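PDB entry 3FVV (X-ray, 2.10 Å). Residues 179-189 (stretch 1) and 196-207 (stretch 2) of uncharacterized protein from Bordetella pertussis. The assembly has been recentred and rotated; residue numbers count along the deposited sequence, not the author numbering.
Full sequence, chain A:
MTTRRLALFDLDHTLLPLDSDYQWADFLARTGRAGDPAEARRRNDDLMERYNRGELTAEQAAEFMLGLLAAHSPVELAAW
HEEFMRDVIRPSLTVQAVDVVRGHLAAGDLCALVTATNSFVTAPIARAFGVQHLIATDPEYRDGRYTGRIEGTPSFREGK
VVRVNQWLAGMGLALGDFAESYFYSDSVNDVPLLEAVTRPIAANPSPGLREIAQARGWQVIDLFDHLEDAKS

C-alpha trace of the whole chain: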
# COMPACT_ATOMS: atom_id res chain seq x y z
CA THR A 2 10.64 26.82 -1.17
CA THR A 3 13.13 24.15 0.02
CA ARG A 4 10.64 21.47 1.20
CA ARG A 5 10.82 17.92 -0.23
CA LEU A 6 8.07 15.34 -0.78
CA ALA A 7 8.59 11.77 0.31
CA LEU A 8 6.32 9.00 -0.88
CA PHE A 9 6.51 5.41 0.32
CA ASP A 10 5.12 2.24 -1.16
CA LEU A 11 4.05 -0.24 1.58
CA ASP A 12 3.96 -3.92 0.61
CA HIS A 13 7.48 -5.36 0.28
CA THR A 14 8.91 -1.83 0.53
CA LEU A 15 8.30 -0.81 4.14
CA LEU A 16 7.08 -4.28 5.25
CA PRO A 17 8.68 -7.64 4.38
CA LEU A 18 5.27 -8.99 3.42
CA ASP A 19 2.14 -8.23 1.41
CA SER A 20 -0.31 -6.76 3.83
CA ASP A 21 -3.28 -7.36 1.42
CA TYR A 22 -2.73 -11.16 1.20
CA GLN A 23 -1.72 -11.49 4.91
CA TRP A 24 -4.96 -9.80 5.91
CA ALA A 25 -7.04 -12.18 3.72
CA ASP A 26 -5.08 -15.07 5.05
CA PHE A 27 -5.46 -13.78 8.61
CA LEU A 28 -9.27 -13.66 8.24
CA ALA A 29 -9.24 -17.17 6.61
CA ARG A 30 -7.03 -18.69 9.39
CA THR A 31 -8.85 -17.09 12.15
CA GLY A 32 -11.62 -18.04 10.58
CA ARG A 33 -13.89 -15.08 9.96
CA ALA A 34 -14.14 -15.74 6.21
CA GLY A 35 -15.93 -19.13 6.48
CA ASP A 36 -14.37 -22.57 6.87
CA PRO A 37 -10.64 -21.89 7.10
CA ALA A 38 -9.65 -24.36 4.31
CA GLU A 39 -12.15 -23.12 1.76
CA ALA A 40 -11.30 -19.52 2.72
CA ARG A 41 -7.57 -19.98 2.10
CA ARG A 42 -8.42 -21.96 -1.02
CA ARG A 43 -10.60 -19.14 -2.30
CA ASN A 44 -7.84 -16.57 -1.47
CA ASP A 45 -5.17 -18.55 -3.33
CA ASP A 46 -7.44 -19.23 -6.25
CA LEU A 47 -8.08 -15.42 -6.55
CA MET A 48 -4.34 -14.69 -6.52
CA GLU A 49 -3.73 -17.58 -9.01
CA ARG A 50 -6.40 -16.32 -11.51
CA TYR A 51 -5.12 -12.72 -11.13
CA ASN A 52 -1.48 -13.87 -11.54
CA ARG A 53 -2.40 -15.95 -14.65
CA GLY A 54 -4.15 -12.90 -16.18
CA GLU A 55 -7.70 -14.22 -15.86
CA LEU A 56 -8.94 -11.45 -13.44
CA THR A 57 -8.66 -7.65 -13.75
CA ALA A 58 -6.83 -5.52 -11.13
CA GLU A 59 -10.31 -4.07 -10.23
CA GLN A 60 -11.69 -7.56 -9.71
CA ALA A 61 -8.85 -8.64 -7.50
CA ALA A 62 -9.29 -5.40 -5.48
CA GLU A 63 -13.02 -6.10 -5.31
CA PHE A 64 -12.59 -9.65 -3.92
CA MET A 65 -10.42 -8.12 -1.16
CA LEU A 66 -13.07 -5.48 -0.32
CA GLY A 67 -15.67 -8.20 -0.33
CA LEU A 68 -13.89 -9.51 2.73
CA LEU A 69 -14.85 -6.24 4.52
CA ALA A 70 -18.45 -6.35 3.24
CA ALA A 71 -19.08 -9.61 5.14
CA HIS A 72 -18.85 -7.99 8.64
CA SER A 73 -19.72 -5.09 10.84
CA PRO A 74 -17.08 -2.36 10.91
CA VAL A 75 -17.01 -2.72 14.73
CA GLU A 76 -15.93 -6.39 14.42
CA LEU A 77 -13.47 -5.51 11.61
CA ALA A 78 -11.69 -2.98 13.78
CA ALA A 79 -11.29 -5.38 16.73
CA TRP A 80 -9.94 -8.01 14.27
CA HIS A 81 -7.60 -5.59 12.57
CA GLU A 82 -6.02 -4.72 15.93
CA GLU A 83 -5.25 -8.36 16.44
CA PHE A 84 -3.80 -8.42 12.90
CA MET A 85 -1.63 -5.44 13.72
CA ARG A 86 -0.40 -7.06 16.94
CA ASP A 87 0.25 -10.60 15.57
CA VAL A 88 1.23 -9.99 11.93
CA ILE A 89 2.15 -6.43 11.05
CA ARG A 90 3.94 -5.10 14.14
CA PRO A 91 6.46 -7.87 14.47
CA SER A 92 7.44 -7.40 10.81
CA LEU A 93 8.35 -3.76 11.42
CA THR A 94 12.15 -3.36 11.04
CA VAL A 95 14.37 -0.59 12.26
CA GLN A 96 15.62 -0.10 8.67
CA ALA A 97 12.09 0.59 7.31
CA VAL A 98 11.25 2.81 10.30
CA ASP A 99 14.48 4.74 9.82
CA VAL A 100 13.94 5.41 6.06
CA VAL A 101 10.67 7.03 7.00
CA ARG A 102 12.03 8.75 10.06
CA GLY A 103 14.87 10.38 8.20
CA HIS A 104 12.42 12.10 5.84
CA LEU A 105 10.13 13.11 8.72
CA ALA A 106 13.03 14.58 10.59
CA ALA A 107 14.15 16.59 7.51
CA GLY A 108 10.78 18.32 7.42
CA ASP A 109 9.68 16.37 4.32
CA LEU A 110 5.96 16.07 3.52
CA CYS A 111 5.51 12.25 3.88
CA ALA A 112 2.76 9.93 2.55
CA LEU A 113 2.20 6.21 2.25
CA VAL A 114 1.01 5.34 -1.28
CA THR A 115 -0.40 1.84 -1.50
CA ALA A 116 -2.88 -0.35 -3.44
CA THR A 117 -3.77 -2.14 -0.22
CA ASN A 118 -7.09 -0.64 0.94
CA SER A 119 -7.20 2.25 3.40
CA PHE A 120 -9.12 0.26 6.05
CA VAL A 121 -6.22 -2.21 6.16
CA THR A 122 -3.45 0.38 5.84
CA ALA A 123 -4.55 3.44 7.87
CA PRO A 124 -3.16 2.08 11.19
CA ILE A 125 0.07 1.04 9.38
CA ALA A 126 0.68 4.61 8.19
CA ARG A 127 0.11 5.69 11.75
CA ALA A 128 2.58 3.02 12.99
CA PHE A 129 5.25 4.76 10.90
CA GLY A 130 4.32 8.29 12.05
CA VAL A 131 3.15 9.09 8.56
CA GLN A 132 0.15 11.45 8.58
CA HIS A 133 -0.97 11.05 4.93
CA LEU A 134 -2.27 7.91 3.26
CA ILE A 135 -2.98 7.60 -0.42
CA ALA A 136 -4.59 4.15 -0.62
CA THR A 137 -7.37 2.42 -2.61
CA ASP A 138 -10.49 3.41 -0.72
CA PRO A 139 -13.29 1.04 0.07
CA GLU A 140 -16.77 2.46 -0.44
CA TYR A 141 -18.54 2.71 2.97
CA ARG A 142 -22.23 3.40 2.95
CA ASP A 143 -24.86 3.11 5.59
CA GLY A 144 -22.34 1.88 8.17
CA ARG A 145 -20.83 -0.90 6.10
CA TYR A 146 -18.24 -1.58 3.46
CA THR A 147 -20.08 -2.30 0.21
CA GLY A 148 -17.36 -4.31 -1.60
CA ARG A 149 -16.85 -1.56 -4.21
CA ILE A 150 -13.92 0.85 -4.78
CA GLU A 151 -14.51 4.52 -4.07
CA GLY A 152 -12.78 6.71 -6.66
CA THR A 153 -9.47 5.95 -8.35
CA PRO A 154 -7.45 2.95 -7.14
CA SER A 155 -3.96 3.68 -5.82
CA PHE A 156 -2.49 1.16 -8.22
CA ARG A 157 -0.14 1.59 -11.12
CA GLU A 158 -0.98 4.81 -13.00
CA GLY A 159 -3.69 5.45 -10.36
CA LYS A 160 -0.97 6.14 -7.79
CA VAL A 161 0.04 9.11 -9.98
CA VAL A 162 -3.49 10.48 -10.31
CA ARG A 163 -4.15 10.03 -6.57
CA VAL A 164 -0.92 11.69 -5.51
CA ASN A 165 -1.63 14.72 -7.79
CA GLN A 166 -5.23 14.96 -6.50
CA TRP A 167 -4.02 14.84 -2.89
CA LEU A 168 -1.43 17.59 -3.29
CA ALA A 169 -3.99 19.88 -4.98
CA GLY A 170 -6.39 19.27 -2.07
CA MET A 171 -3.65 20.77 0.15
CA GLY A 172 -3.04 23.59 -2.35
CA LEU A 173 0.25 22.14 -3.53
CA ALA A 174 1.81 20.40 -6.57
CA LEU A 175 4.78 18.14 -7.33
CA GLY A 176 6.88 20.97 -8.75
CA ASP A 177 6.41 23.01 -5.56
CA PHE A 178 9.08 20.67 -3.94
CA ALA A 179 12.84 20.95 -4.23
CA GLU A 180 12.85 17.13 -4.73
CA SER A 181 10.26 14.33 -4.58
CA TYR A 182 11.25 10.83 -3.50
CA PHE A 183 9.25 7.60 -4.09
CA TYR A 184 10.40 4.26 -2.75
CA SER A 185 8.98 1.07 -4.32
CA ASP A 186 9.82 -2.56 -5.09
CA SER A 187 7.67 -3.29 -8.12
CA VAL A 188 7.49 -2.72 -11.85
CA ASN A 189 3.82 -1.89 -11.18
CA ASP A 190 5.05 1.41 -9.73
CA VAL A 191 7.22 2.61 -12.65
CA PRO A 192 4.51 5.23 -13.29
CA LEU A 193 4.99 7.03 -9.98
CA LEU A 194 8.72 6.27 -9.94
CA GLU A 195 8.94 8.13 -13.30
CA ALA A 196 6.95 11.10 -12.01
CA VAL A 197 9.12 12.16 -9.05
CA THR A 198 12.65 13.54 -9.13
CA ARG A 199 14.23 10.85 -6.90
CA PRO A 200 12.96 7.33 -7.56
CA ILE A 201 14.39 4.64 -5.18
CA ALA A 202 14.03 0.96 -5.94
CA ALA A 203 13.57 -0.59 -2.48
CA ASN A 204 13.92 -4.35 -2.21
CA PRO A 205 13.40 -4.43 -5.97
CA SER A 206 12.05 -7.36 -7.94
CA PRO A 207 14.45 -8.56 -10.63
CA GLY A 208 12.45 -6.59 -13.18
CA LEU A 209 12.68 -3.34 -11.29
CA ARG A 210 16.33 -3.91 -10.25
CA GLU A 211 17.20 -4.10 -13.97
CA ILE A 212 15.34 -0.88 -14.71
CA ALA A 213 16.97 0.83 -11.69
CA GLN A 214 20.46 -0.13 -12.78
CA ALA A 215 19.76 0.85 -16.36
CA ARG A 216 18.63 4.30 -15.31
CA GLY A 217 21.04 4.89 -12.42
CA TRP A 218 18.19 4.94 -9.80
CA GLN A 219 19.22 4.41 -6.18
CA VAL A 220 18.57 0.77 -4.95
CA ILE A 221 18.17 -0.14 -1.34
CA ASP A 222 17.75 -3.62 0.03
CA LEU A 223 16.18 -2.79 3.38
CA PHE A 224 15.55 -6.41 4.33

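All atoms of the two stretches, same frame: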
# COMPACT_ATOMS: atom_id res chain seq x y z
N ALA A 179 11.46 20.96 -3.74
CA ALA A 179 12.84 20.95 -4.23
C ALA A 179 13.23 19.57 -4.78
O ALA A 179 14.00 19.48 -5.74
CB ALA A 179 13.82 21.43 -3.11
N GLU A 180 12.73 18.48 -4.18
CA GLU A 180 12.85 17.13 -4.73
C GLU A 180 11.60 16.37 -4.29
O GLU A 180 11.00 16.71 -3.28
CB GLU A 180 13.99 16.32 -4.10
CG GLU A 180 15.37 16.88 -4.21
CD GLU A 180 15.81 17.06 -5.63
OE1 GLU A 180 15.26 16.38 -6.56
OE2 GLU A 180 16.71 17.90 -5.84
N SER A 181 11.29 15.31 -4.99
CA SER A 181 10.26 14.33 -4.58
C SER A 181 10.85 12.97 -4.68
O SER A 181 11.40 12.63 -5.74
CB SER A 181 9.06 14.37 -5.50
OG SER A 181 9.52 14.55 -6.84
N TYR A 182 10.77 12.20 -3.58
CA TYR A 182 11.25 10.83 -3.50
C TYR A 182 10.04 9.87 -3.57
O TYR A 182 8.96 10.22 -3.12
CB TYR A 182 11.92 10.60 -2.13
CG TYR A 182 13.16 11.40 -1.85
CD1 TYR A 182 14.42 10.84 -2.00
CD2 TYR A 182 13.10 12.71 -1.40
CE1 TYR A 182 15.58 11.55 -1.75
CE2 TYR A 182 14.27 13.44 -1.17
CZ TYR A 182 15.50 12.83 -1.36
OH TYR A 182 16.68 13.48 -1.10
N PHE A 183 10.22 8.70 -4.18
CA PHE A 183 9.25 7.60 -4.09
C PHE A 183 10.07 6.32 -4.00
O PHE A 183 11.00 6.12 -4.79
CB PHE A 183 8.30 7.56 -5.29
CG PHE A 183 7.30 6.42 -5.24
CD1 PHE A 183 6.58 6.13 -4.08
CD2 PHE A 183 7.08 5.65 -6.37
CE1 PHE A 183 5.69 5.09 -4.03
CE2 PHE A 183 6.16 4.62 -6.36
CZ PHE A 183 5.48 4.31 -5.18
N TYR A 184 9.82 5.54 -2.95
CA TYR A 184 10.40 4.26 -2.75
C TYR A 184 9.42 3.14 -3.15
O TYR A 184 8.29 3.12 -2.68
CB TYR A 184 10.74 4.08 -1.26
CG TYR A 184 11.74 5.05 -0.66
CD1 TYR A 184 13.03 4.65 -0.37
CD2 TYR A 184 11.38 6.35 -0.35
CE1 TYR A 184 13.92 5.53 0.19
CE2 TYR A 184 12.28 7.25 0.17
CZ TYR A 184 13.55 6.82 0.46
OH TYR A 184 14.44 7.70 1.02
N SER A 185 9.82 2.20 -4.01
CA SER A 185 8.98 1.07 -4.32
C SER A 185 9.79 -0.11 -4.80
O SER A 185 10.91 0.02 -5.21
CB SER A 185 7.85 1.41 -5.33
OG SER A 185 6.88 0.34 -5.37
N ASP A 186 9.15 -1.28 -4.80
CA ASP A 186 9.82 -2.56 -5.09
C ASP A 186 9.45 -3.15 -6.43
O ASP A 186 10.12 -4.08 -6.86
CB ASP A 186 9.40 -3.62 -4.09
CG ASP A 186 7.92 -3.94 -4.19
OD1 ASP A 186 7.16 -2.99 -4.19
OD2 ASP A 186 7.52 -5.11 -4.35
N SER A 187 8.41 -2.61 -7.06
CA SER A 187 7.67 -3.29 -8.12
C SER A 187 7.60 -2.55 -9.43
O SER A 187 7.46 -1.31 -9.46
CB SER A 187 6.23 -3.47 -7.65
OG SER A 187 5.43 -4.01 -8.68
N VAL A 188 7.61 -3.30 -10.53
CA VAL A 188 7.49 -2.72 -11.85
C VAL A 188 6.12 -2.10 -12.02
O VAL A 188 5.97 -1.20 -12.83
CB VAL A 188 7.80 -3.72 -13.00
CG1 VAL A 188 7.57 -3.09 -14.35
CG2 VAL A 188 9.26 -4.20 -12.92
N ASN A 189 5.13 -2.54 -11.21
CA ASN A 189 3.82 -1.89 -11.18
C ASN A 189 3.90 -0.41 -10.89
O ASN A 189 3.05 0.35 -11.31
CB ASN A 189 2.91 -2.50 -10.11
CG ASN A 189 2.28 -3.85 -10.53
OD1 ASN A 189 1.96 -4.69 -9.67
ND2 ASN A 189 2.03 -4.01 -11.78
N ALA A 196 7.55 9.79 -12.22
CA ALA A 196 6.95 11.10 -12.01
C ALA A 196 7.74 11.99 -11.04
O ALA A 196 7.68 13.21 -11.14
CB ALA A 196 5.51 10.94 -11.52
N VAL A 197 8.48 11.39 -10.10
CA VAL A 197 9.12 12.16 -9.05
C VAL A 197 10.53 12.50 -9.48
O VAL A 197 11.00 11.96 -10.45
CB VAL A 197 9.18 11.34 -7.72
CG1 VAL A 197 7.79 11.20 -7.14
CG2 VAL A 197 9.82 9.98 -7.96
N THR A 198 11.25 13.31 -8.73
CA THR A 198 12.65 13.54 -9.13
C THR A 198 13.62 12.52 -8.57
O THR A 198 14.68 12.36 -9.16
CB THR A 198 13.16 14.92 -8.74
OG1 THR A 198 13.11 15.00 -7.31
CG2 THR A 198 12.26 16.04 -9.40
N ARG A 199 13.31 11.83 -7.46
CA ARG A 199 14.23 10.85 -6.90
C ARG A 199 13.59 9.48 -6.65
O ARG A 199 13.22 9.14 -5.52
CB ARG A 199 14.81 11.35 -5.60
CG ARG A 199 15.31 12.74 -5.64
CD ARG A 199 16.83 12.81 -5.73
NE ARG A 199 17.34 13.62 -4.60
CZ ARG A 199 18.11 14.69 -4.68
NH1 ARG A 199 18.56 15.14 -5.85
NH2 ARG A 199 18.48 15.30 -3.55
N PRO A 200 13.47 8.68 -7.71
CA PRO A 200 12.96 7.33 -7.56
C PRO A 200 13.98 6.41 -6.87
O PRO A 200 15.19 6.44 -7.23
CB PRO A 200 12.76 6.88 -9.02
CG PRO A 200 13.75 7.69 -9.79
CD PRO A 200 13.84 9.01 -9.10
N ILE A 201 13.51 5.58 -5.94
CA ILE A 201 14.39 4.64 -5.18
C ILE A 201 13.74 3.27 -5.28
O ILE A 201 12.58 3.10 -4.92
CB ILE A 201 14.50 4.98 -3.64
CG1 ILE A 201 14.81 6.48 -3.37
CG2 ILE A 201 15.52 4.13 -2.97
CD1 ILE A 201 16.10 6.95 -3.93
N ALA A 202 14.47 2.32 -5.82
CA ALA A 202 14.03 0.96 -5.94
C ALA A 202 14.41 0.31 -4.61
O ALA A 202 15.61 0.18 -4.30
CB ALA A 202 14.73 0.31 -7.08
N ALA A 203 13.41 -0.03 -3.83
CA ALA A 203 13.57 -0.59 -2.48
C ALA A 203 13.19 -2.06 -2.54
O ALA A 203 12.07 -2.40 -2.95
CB ALA A 203 12.69 0.15 -1.48
N ASN A 204 14.12 -2.92 -2.12
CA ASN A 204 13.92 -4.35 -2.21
C ASN A 204 13.41 -4.74 -3.63
O ASN A 204 12.46 -5.50 -3.74
CB ASN A 204 12.93 -4.84 -1.13
CG ASN A 204 13.23 -4.25 0.27
OD1 ASN A 204 14.34 -4.38 0.76
ND2 ASN A 204 12.24 -3.56 0.86
N PRO A 205 14.01 -4.22 -4.70
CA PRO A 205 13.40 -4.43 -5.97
C PRO A 205 13.27 -5.88 -6.43
O PRO A 205 14.09 -6.72 -6.07
CB PRO A 205 14.34 -3.70 -6.93
CG PRO A 205 15.68 -3.72 -6.15
CD PRO A 205 15.21 -3.40 -4.82
N SER A 206 12.23 -6.14 -7.22
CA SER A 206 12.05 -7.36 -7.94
C SER A 206 13.15 -7.37 -8.98
O SER A 206 13.76 -6.33 -9.28
CB SER A 206 10.64 -7.37 -8.64
OG SER A 206 10.61 -6.39 -9.69
N PRO A 207 13.45 -8.54 -9.54
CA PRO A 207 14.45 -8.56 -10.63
C PRO A 207 14.11 -7.60 -11.77
O PRO A 207 14.98 -6.92 -12.30
CB PRO A 207 14.45 -10.01 -11.09
CG PRO A 207 14.08 -10.78 -9.86
CD PRO A 207 13.07 -9.91 -9.12
O HOH W 1 8.23 -6.05 -10.31

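Two neighbouring strands, the first ending at Ser185 and the second spanning 199-203, run side by side in the same direction, their axes 18° apart and 4.7 Å at closest approach; together the two stretches bury 809 Å² against each other. The pairing is parallel, with Tyr182 opposite Arg199, Phe183 opposite Pro200, Tyr184 opposite Ile201 and Ser185 opposite Ala202. As usual in a parallel ladder, the backbone bonds step from one strand to the other: Arg199 N donates to Ser181 O (2.7 Å), Phe183 N to Arg199 O (a weak bond, 3.3 Å), Ile201 N to Phe183 O (2.8 Å), Ser185 N to Ile201 O (3.0 Å) and Ala203 N to Ser185 O (2.9 Å). Pro200 has no N-H to give, but its nitrogen is not called on here, because the bonds on this edge use Arg199 and Ile201. CA-H...O contacts fill in between, among them Tyr182 CA to Arg199 O and Tyr184 CA to Ile201 O, both 3.3 Å.

Arg199 has the largest area covered by the other stretch. Its CB and aliphatic chain lie against the Tyr182 ring, with CB 4.1 Å from the ring centroid and off-centre, and CG over one face. Beyond the ring, the guanidinium meets Glu180: Arg199 NH1 and Glu180 OE2 form a salt bridge at 3.3 Å. The carboxylate oxygen sits over the guanidinium face, well out of its plane, so the attraction is one of charge and no N-H points at it. Tyr182 OH approaches the guanidinium edge, 3.5 Å from Arg199 NH2.

The other carboxylate oxygen of Glu180 is held by Thr198, whose OG1 donates to Glu180 OE1 at 2.7 Å. The same Thr198 OG1 accepts from Ser181 N (3.0 Å), while Thr198 N donates to Ser181 OG (2.8 Å). Backbone and side chain are thus exchanged in both directions, fastening the two stretches just ahead of the regular ladder.

Ile201, second in covered area, is buried on the same face of the sheet as Arg199, Tyr182 and Tyr184. It repeats the arginine's arrangement without the charge: its CG1 lies 4.0 Å from the centroid of the Tyr184 ring, 18° off the normal and so over the face, and Ile201 CB comes to 3.6 Å from Tyr184 CD1. The tyrosines share nearly the same chi1 (m), and each ring is covered by the residue paired with it. On the other face, Phe183 CB touches Val197 CG2 at 3.9 Å.

Asp186 covers nearly as much: its CA and CB both lie 3.1 Å from Ala203 O, while the carboxylate leads away from stretch 2. Past the strands, Asp186 O accepts from Ser206 N (3.0 Å) and receives a CA-H...O contact from Pro205 CA (3.4 Å), keeping the stretches together where Ser206 takes the N-cap position of the following helix. A water finishes this end, accepting from Val188 N (2.8 Å) and hydrogen-bonding to Ser206 OG (2.5 Å).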